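Local structure of molybdopterin biosynthesis protein MoaB (Sulfolobus tokodaii, 3IWT) at the interface of chains A and B and the interface of chains A and C. The protein probably takes part in molybdenum cofactor biosynthesis as a MoaB/MogA-family protein, with a fold of the kind that binds molybdopterin. Sequence-based numbering; all coordinates share one arbitrary frame. Chains: chain A/B/C, 178aa long hypothetical molybdenum cofactor biosynthesis protein B.

Contact 1: the interface of chains A and B. Residues chain A 130-131, 133; chain B 148, 163-165, 168.
The phenol oxygen of A:Tyr133 is gripped by two groups of chain B at once. It donates to the backbone carbonyl of B:Leu164, OH to O 2.8 Å, approaching well above the carbonyl plane (46°) and clear of its lone pairs. It also hydrogen-bonds the other phenol, A:Tyr133 OH to B:Tyr148 OH 2.9 Å. The two tyrosine side chains cross at about a right angle. B:Ile165 backs the arrangement, laying CG1 3.6 Å above the centre of the B:Tyr148 ring. Placed between backbone N and carbonyl carbon (chi1 73°), the A:Tyr133 ring meets the B:Leu164 carbonyl with its edge, in plane. Replacing A:Tyr133 by phenylalanine would probably leave B:Tyr148 OH and the B:Leu164 carbonyl without this shared mate. Beside the ring, A:Ala130 CB packs on the aliphatic part of B:Glu168, 3.6 Å from CG, and on B:Leu164 CD2. The glutamate chain, bent at chi2 (-61°), carries its carboxylate past A:Ala131. Thus 3-10 helix 129-134 of chain A lies against the end of helix 154-165 and strand 145-150 of chain B, in an interface of the deposited assembly that may also be biological. A water bridges the chains, 3.1 Å from A:Ala130 N and 2.9 Å from the carboxylate OE2 of B:Glu168.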
ATOM      1  N   ALA A 130     -10.500 -27.208   5.508  1.00 43.79           N
ATOM      2  CA  ALA A 130      -9.485 -26.389   4.833  1.00 43.85           C
ATOM      3  C   ALA A 130     -10.058 -25.452   3.776  1.00 44.09           C
ATOM      4  O   ALA A 130      -9.411 -24.491   3.402  1.00 43.17           O
ATOM      5  CB  ALA A 130      -8.397 -27.278   4.221  1.00 43.84           C
ATOM      6  N   ALA A 131     -11.256 -25.736   3.280  1.00 43.93           N
ATOM      7  CA  ALA A 131     -11.921 -24.804   2.386  1.00 43.61           C
ATOM      8  C   ALA A 131     -12.038 -23.405   3.010  1.00 43.50           C
ATOM      9  O   ALA A 131     -12.250 -22.398   2.297  1.00 44.11           O
ATOM     10  CB  ALA A 131     -13.290 -25.343   1.997  1.00 44.82           C
ATOM     11  N   TYR A 133      -9.738 -21.467   3.848  1.00 41.68           N
ATOM     12  CA  TYR A 133      -8.790 -20.483   3.296  1.00 41.83           C
ATOM     13  C   TYR A 133      -9.202 -19.942   1.947  1.00 42.26           C
ATOM     14  O   TYR A 133      -8.536 -19.039   1.410  1.00 42.26           O
ATOM     15  CB  TYR A 133      -7.342 -20.941   3.334  1.00 40.98           C
ATOM     16  CG  TYR A 133      -6.887 -22.010   2.364  1.00 40.12           C
ATOM     17  CD1 TYR A 133      -6.502 -21.679   1.066  1.00 39.08           C
ATOM     18  CD2 TYR A 133      -6.786 -23.324   2.754  1.00 38.54           C
ATOM     19  CE1 TYR A 133      -6.036 -22.637   0.171  1.00 40.03           C
ATOM     20  CE2 TYR A 133      -6.311 -24.312   1.877  1.00 38.81           C
ATOM     21  CZ  TYR A 133      -5.934 -23.961   0.572  1.00 39.60           C
ATOM     22  OH  TYR A 133      -5.434 -24.920  -0.307  1.00 39.52           O
TER
ATOM     23  N   TYR B 148       2.067 -21.885  -3.698  1.00 40.02           N
ATOM     24  CA  TYR B 148       2.116 -22.023  -2.228  1.00 39.89           C
ATOM     25  C   TYR B 148       3.558 -21.805  -1.776  1.00 39.94           C
ATOM     26  O   TYR B 148       4.495 -22.450  -2.287  1.00 40.20           O
ATOM     27  CB  TYR B 148       1.671 -23.407  -1.801  1.00 40.07           C
ATOM     28  CG  TYR B 148       0.225 -23.732  -2.028  1.00 40.01           C
ATOM     29  CD1 TYR B 148      -0.754 -23.338  -1.110  1.00 40.00           C
ATOM     30  CD2 TYR B 148      -0.175 -24.450  -3.152  1.00 40.11           C
ATOM     31  CE1 TYR B 148      -2.101 -23.682  -1.306  1.00 41.48           C
ATOM     32  CE2 TYR B 148      -1.513 -24.771  -3.373  1.00 39.22           C
ATOM     33  CZ  TYR B 148      -2.470 -24.404  -2.442  1.00 40.48           C
ATOM     34  OH  TYR B 148      -3.775 -24.771  -2.654  1.00 40.30           O
ATOM     35  N   GLU B 163      -2.917 -31.322   5.166  1.00 40.42           N
ATOM     36  CA  GLU B 163      -4.125 -30.707   5.693  1.00 41.40           C
ATOM     37  C   GLU B 163      -4.724 -29.622   4.818  1.00 41.49           C
ATOM     38  O   GLU B 163      -5.942 -29.459   4.833  1.00 41.74           O
ATOM     39  CB  GLU B 163      -3.897 -30.166   7.101  1.00 42.15           C
ATOM     40  CG  GLU B 163      -3.584 -31.255   8.154  1.00 43.99           C
ATOM     41  CD  GLU B 163      -4.550 -32.459   8.098  1.00 46.80           C
ATOM     42  OE1 GLU B 163      -5.749 -32.289   8.369  1.00 48.76           O
ATOM     43  OE2 GLU B 163      -4.090 -33.558   7.756  1.00 52.10           O
ATOM     44  N   LEU B 164      -3.903 -28.868   4.081  1.00 41.37           N
ATOM     45  CA  LEU B 164      -4.393 -27.713   3.354  1.00 41.11           C
ATOM     46  C   LEU B 164      -4.308 -27.773   1.817  1.00 40.59           C
ATOM     47  O   LEU B 164      -5.209 -27.302   1.141  1.00 39.75           O
ATOM     48  CB  LEU B 164      -3.689 -26.440   3.853  1.00 41.60           C
ATOM     49  CG  LEU B 164      -3.789 -26.111   5.358  1.00 42.60           C
ATOM     50  CD1 LEU B 164      -3.178 -24.711   5.597  1.00 43.77           C
ATOM     51  CD2 LEU B 164      -5.219 -26.131   5.866  1.00 42.27           C
ATOM     52  N   ILE B 165      -3.239 -28.342   1.271  1.00 40.64           N
ATOM     53  CA  ILE B 165      -3.046 -28.320  -0.183  1.00 40.93           C
ATOM     54  C   ILE B 165      -3.733 -29.518  -0.833  1.00 41.09           C
ATOM     55  O   ILE B 165      -4.594 -29.331  -1.699  1.00 40.19           O
ATOM     56  CB  ILE B 165      -1.531 -28.247  -0.568  1.00 40.37           C
ATOM     57  CG1 ILE B 165      -0.904 -26.973   0.002  1.00 40.27           C
ATOM     58  CG2 ILE B 165      -1.340 -28.417  -2.059  1.00 40.11           C
ATOM     59  CD1 ILE B 165       0.617 -26.858  -0.153  1.00 40.45           C
ATOM     60  N   GLU B 168      -7.721 -29.430  -1.089  1.00 43.30           N
ATOM     61  CA  GLU B 168      -8.415 -28.297  -1.699  1.00 43.81           C
ATOM     62  C   GLU B 168      -7.892 -27.883  -3.070  1.00 43.65           C
ATOM     63  O   GLU B 168      -8.579 -27.168  -3.783  1.00 43.40           O
ATOM     64  CB  GLU B 168      -8.355 -27.073  -0.776  1.00 45.01           C
ATOM     65  CG  GLU B 168      -8.903 -27.368   0.619  1.00 47.14           C
ATOM     66  CD  GLU B 168     -10.373 -27.784   0.633  1.00 48.81           C
ATOM     67  OE1 GLU B 168     -11.159 -27.322  -0.219  1.00 51.75           O
ATOM     68  OE2 GLU B 168     -10.731 -28.566   1.534  1.00 52.12           O
TER
HETATM   69  O   HOH W   1     -10.352 -29.961   4.046  1.00 38.91           O

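Contact 2: the interface of chains A and C. Residues chain A 70-71, 74, 78, 106; chain C 67, 70-71, 74, 106.
Residues A:Thr74 and C:Thr74 face each other from equivalent helices, 66-77 in each chain, with helical backbone angles on both sides. Their side chains reach toward each other tip to tip, and the hydroxyls hydrogen-bond, A:Thr74 OG1 to C:Thr74 OG1 2.7 Å. Each OG1 sits between its own backbone N and carbonyl carbon (chi1 59° and 65°), from where it can also turn back to the helix: A:Thr74 OG1 donates to A:Leu70 O at 3.1 Å, and C:Thr74 OG1 to C:Lys71 O at 3.2 Å. Whichever hydroxyl donates to the other must give up its carbonyl meanwhile, and the bonds probably alternate. The other branches of the threonines touch as well, CG2 to CG2 3.8 Å, and each methyl packs against the CB of the opposing Leu70. Farther along, C:Leu106 CD2 meets A:Leu70 CD2 and A:Leu106 CD2, both at 3.7 Å; the two Leu106 side chains cross at about a right angle. On the other flank C:Lys71 CD touches A:Ser78 OG at 3.3 Å, while that hydroxyl bonds back to A:Thr74 O. C:Ile67 CG2 also packs beside A:Ser78, near its OG and CA. The patch belongs to a two-fold interface of the deposited assembly, perhaps used in the oligomer, where paired helices 66-77 meet, flanked by 3-10 helices 104-106.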
ATOM      1  N   LEU A  70     -20.994  -0.944  -6.182  1.00 43.08           N
ATOM      2  CA  LEU A  70     -20.772   0.359  -5.546  1.00 43.48           C
ATOM      3  C   LEU A  70     -22.081   1.129  -5.328  1.00 43.72           C
ATOM      4  O   LEU A  70     -22.322   1.655  -4.247  1.00 43.52           O
ATOM      5  CB  LEU A  70     -19.804   1.224  -6.370  1.00 42.91           C
ATOM      6  CG  LEU A  70     -18.335   0.814  -6.491  1.00 42.18           C
ATOM      7  CD1 LEU A  70     -17.612   1.652  -7.605  1.00 42.78           C
ATOM      8  CD2 LEU A  70     -17.632   0.933  -5.113  1.00 42.11           C
ATOM      9  N   LYS A  71     -22.929   1.187  -6.350  1.00 44.81           N
ATOM     10  CA  LYS A  71     -24.211   1.878  -6.239  1.00 45.40           C
ATOM     11  C   LYS A  71     -25.114   1.259  -5.161  1.00 44.37           C
ATOM     12  O   LYS A  71     -25.755   1.988  -4.417  1.00 43.99           O
ATOM     13  CB  LYS A  71     -24.965   1.862  -7.558  1.00 46.10           C
ATOM     14  CG  LYS A  71     -26.234   2.669  -7.463  1.00 47.83           C
ATOM     15  CD  LYS A  71     -27.252   2.317  -8.520  1.00 50.78           C
ATOM     16  CE  LYS A  71     -28.637   3.034  -8.246  1.00 52.45           C
ATOM     17  NZ  LYS A  71     -28.473   4.404  -7.656  1.00 54.21           N
ATOM     18  N   THR A  74     -23.529   2.467  -1.774  1.00 42.87           N
ATOM     19  CA  THR A  74     -23.718   3.911  -1.539  1.00 44.23           C
ATOM     20  C   THR A  74     -25.181   4.275  -1.289  1.00 44.15           C
ATOM     21  O   THR A  74     -25.467   5.141  -0.456  1.00 44.94           O
ATOM     22  CB  THR A  74     -23.079   4.801  -2.659  1.00 44.52           C
ATOM     23  OG1 THR A  74     -23.637   4.483  -3.946  1.00 45.67           O
ATOM     24  CG2 THR A  74     -21.599   4.601  -2.664  1.00 42.87           C
ATOM     25  N   SER A  78     -26.236   5.920   2.297  1.00 42.46           N
ATOM     26  CA  SER A  78     -26.868   7.237   2.242  0.70 43.12           C
ATOM     27  C   SER A  78     -28.161   7.355   3.018  1.00 43.42           C
ATOM     28  O   SER A  78     -28.751   8.442   3.080  1.00 43.96           O
ATOM     29  CB  SER A  78     -27.103   7.646   0.791  0.70 42.92           C
ATOM     30  OG  SER A  78     -25.859   7.721   0.154  0.70 44.62           O
ATOM     31  N   LEU A 106     -13.186   1.031   0.555  1.00 52.63           N
ATOM     32  CA  LEU A 106     -13.992   2.149   1.003  1.00 51.41           C
ATOM     33  C   LEU A 106     -14.106   2.305   2.521  1.00 49.80           C
ATOM     34  O   LEU A 106     -14.611   3.321   3.019  1.00 49.68           O
ATOM     35  CB  LEU A 106     -15.390   2.034   0.430  1.00 51.95           C
ATOM     36  CG  LEU A 106     -15.453   1.788  -1.090  1.00 54.06           C
ATOM     37  CD1 LEU A 106     -16.931   1.882  -1.451  1.00 55.21           C
ATOM     38  CD2 LEU A 106     -14.610   2.725  -1.919  1.00 56.01           C
TER
ATOM     39  N   ILE C  67     -19.473   9.842   2.505  1.00 40.17           N
ATOM     40  CA  ILE C  67     -20.610   9.134   1.933  1.00 41.23           C
ATOM     41  C   ILE C  67     -21.294   9.908   0.796  1.00 41.36           C
ATOM     42  O   ILE C  67     -21.638   9.324  -0.230  1.00 41.00           O
ATOM     43  CB  ILE C  67     -21.634   8.676   3.012  1.00 40.48           C
ATOM     44  CG1 ILE C  67     -20.999   7.566   3.881  1.00 41.08           C
ATOM     45  CG2 ILE C  67     -22.951   8.182   2.371  1.00 40.30           C
ATOM     46  CD1 ILE C  67     -21.839   7.110   5.035  1.00 42.30           C
ATOM     47  N   LEU C  70     -19.101   9.823  -2.272  1.00 40.95           N
ATOM     48  CA  LEU C  70     -19.166   8.511  -2.897  1.00 40.67           C
ATOM     49  C   LEU C  70     -20.475   8.343  -3.670  1.00 41.44           C
ATOM     50  O   LEU C  70     -20.455   7.880  -4.796  1.00 41.77           O
ATOM     51  CB  LEU C  70     -19.012   7.405  -1.843  1.00 39.70           C
ATOM     52  CG  LEU C  70     -17.630   7.170  -1.206  1.00 39.64           C
ATOM     53  CD1 LEU C  70     -17.765   6.111  -0.045  1.00 37.66           C
ATOM     54  CD2 LEU C  70     -16.609   6.660  -2.250  1.00 41.18           C
ATOM     55  N   LYS C  71     -21.608   8.725  -3.075  1.00 42.06           N
ATOM     56  CA  LYS C  71     -22.897   8.631  -3.758  1.00 42.25           C
ATOM     57  C   LYS C  71     -22.932   9.505  -5.037  1.00 41.95           C
ATOM     58  O   LYS C  71     -23.451   9.092  -6.069  1.00 42.67           O
ATOM     59  CB  LYS C  71     -24.021   9.060  -2.838  1.00 43.80           C
ATOM     60  CG  LYS C  71     -25.378   9.132  -3.585  1.00 44.00           C
ATOM     61  CD  LYS C  71     -26.579   9.278  -2.687  1.00 47.60           C
ATOM     62  CE  LYS C  71     -27.904   9.439  -3.558  1.00 48.94           C
ATOM     63  NZ  LYS C  71     -28.039   8.213  -4.400  1.00 51.62           N
ATOM     64  N   THR C  74     -20.953   7.615  -7.676  1.00 40.48           N
ATOM     65  CA  THR C  74     -21.567   6.358  -8.089  1.00 41.52           C
ATOM     66  C   THR C  74     -22.865   6.607  -8.878  1.00 41.65           C
ATOM     67  O   THR C  74     -23.144   5.905  -9.829  1.00 42.37           O
ATOM     68  CB  THR C  74     -21.785   5.382  -6.902  1.00 41.53           C
ATOM     69  OG1 THR C  74     -22.745   5.952  -5.992  1.00 45.67           O
ATOM     70  CG2 THR C  74     -20.478   5.100  -6.207  1.00 39.39           C
ATOM     71  N   LEU C 106     -11.876   4.361  -5.852  1.00 47.22           N
ATOM     72  CA  LEU C 106     -12.780   3.850  -6.847  1.00 46.42           C
ATOM     73  C   LEU C 106     -12.014   3.507  -8.146  1.00 46.06           C
ATOM     74  O   LEU C 106     -12.526   2.717  -8.944  1.00 45.10           O
ATOM     75  CB  LEU C 106     -13.950   4.814  -7.126  1.00 46.02           C
ATOM     76  CG  LEU C 106     -14.951   5.204  -6.006  1.00 47.01           C
ATOM     77  CD1 LEU C 106     -16.101   6.087  -6.544  1.00 48.82           C
ATOM     78  CD2 LEU C 106     -15.511   3.977  -5.302  1.00 45.65           C
TER

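Contact 3: the interface of chains A and B. Residues chain A 95; chain B 109, 175-176, 178.
A:Pro95 presents one edge of its ring, the CG and CD carbons, to the carboxy-terminal end of chain B. The two carbons meet different carbonyls: CD lies 3.3 Å from B:Leu175 O, and CG lies 3.5 Å from B:Ser178 O at the chain terminus. B:Val176 adds a looser contact through its backbone, with its O 3.8 Å from A:Pro95 CG. The ring thus rests mainly against backbone oxygens, and the slightly positive hydrogens of its CG and CD methylenes probably suit that setting. B:Ser178 lies beside the ring and folds back on the helix. Its OG is held between backbone N and carbonyl carbon (chi1 62°), a rotamer that turns the hydroxyl back toward B:Leu175, where it donates to O at 2.6 Å, tilted 18° from the carbonyl plane. The same carbonyl oxygen therefore takes the serine hydroxyl while touching the proline, and A:Pro95 CD stands 3.7 Å from B:Ser178 OG. From another direction comes B:Arg109, its chain bent at chi3 (-72°). Its guanidinium NH2 stands above one face of the proline ring, by the outer side of the N-CA bond and 4.1 Å from A:Pro95 N, while the oxygens of chain B meet the CG-CD edge. In the fold, A:Pro95 lies in the loop between strand 84-88 and helix 99-103 of chain A, and in the deposited assembly docks at the end of helix 169-176 of chain B, near the short strand 109-110.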
ATOM      1  N   PRO A  95     -13.184 -16.184 -10.743  1.00 47.78           N
ATOM      2  CA  PRO A  95     -12.716 -15.065 -11.519  1.00 48.18           C
ATOM      3  C   PRO A  95     -13.666 -13.874 -11.435  1.00 47.67           C
ATOM      4  O   PRO A  95     -13.223 -12.736 -11.496  1.00 48.07           O
ATOM      5  CB  PRO A  95     -12.673 -15.628 -12.942  1.00 48.74           C
ATOM      6  CG  PRO A  95     -12.463 -17.037 -12.770  1.00 48.78           C
ATOM      7  CD  PRO A  95     -13.204 -17.423 -11.537  1.00 49.16           C
TER
ATOM      8  N   ARG B 109      -3.603 -12.399  -7.506  1.00 43.45           N
ATOM      9  CA  ARG B 109      -4.473 -12.348  -6.317  1.00 44.84           C
ATOM     10  C   ARG B 109      -3.797 -13.154  -5.226  1.00 43.43           C
ATOM     11  O   ARG B 109      -3.379 -14.285  -5.483  1.00 43.56           O
ATOM     12  CB  ARG B 109      -5.859 -13.007  -6.565  1.00 43.95           C
ATOM     13  CG  ARG B 109      -6.798 -12.184  -7.430  1.00 50.68           C
ATOM     14  CD  ARG B 109      -8.240 -12.668  -7.407  1.00 51.45           C
ATOM     15  NE  ARG B 109      -8.358 -13.931  -8.143  1.00 57.89           N
ATOM     16  CZ  ARG B 109      -9.506 -14.566  -8.388  1.00 56.68           C
ATOM     17  NH1 ARG B 109     -10.681 -14.052  -7.960  1.00 56.99           N
ATOM     18  NH2 ARG B 109      -9.464 -15.712  -9.087  1.00 54.68           N
ATOM     19  N   LEU B 175     -11.584 -23.739 -10.097  1.00 47.51           N
ATOM     20  CA  LEU B 175     -12.249 -22.480  -9.837  1.00 47.62           C
ATOM     21  C   LEU B 175     -11.555 -21.321 -10.542  1.00 47.41           C
ATOM     22  O   LEU B 175     -12.190 -20.518 -11.234  1.00 46.79           O
ATOM     23  CB  LEU B 175     -12.279 -22.256  -8.329  1.00 47.57           C
ATOM     24  CG  LEU B 175     -13.098 -21.139  -7.735  1.00 48.11           C
ATOM     25  CD1 LEU B 175     -14.548 -21.154  -8.253  1.00 47.38           C
ATOM     26  CD2 LEU B 175     -12.999 -21.298  -6.213  1.00 49.19           C
ATOM     27  N   VAL B 176     -10.240 -21.262 -10.408  1.00 46.80           N
ATOM     28  CA  VAL B 176      -9.441 -20.187 -10.982  0.50 47.31           C
ATOM     29  C   VAL B 176      -9.492 -20.203 -12.517  1.00 47.28           C
ATOM     30  O   VAL B 176      -9.350 -19.153 -13.171  1.00 47.93           O
ATOM     31  CB  VAL B 176      -7.988 -20.261 -10.431  0.50 47.44           C
ATOM     32  CG1 VAL B 176      -6.965 -19.671 -11.401  0.50 48.34           C
ATOM     33  CG2 VAL B 176      -7.932 -19.585  -9.055  0.50 46.41           C
ATOM     34  N   SER B 178     -12.207 -21.334 -14.277  1.00 48.41           N
ATOM     35  CA  SER B 178     -13.604 -21.397 -14.688  1.00 49.36           C
ATOM     36  C   SER B 178     -14.086 -20.098 -15.356  1.00 50.24           C
ATOM     37  O   SER B 178     -13.376 -19.090 -15.499  1.00 50.55           O
ATOM     38  CB  SER B 178     -14.506 -21.755 -13.495  1.00 49.75           C
ATOM     39  OG  SER B 178     -14.442 -20.781 -12.465  1.00 49.48           O
ATOM     40  OXT SER B 178     -15.238 -20.033 -15.792  1.00 51.51           O
TER

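Contacts 1 and 3 belong to the same A-B interface, with C-alpha centres about 15 Å apart; in chain B both draw largely on the carboxy-terminal stretch, with B:Tyr148 and B:Arg109 added from elsewhere. Contact 2 joins A to C instead, and lies about 35 Å from contact 1 and about 27 Å from contact 3. The 3-10 helix 104-106 of contact 2 precedes, in every copy, the strand 109-110 whose chain B copy supplies the arginine of contact 3. Chain A thus uses separate surfaces for two partners, one interface two-fold and the other not, a combination consistent with the six-chain deposited assembly.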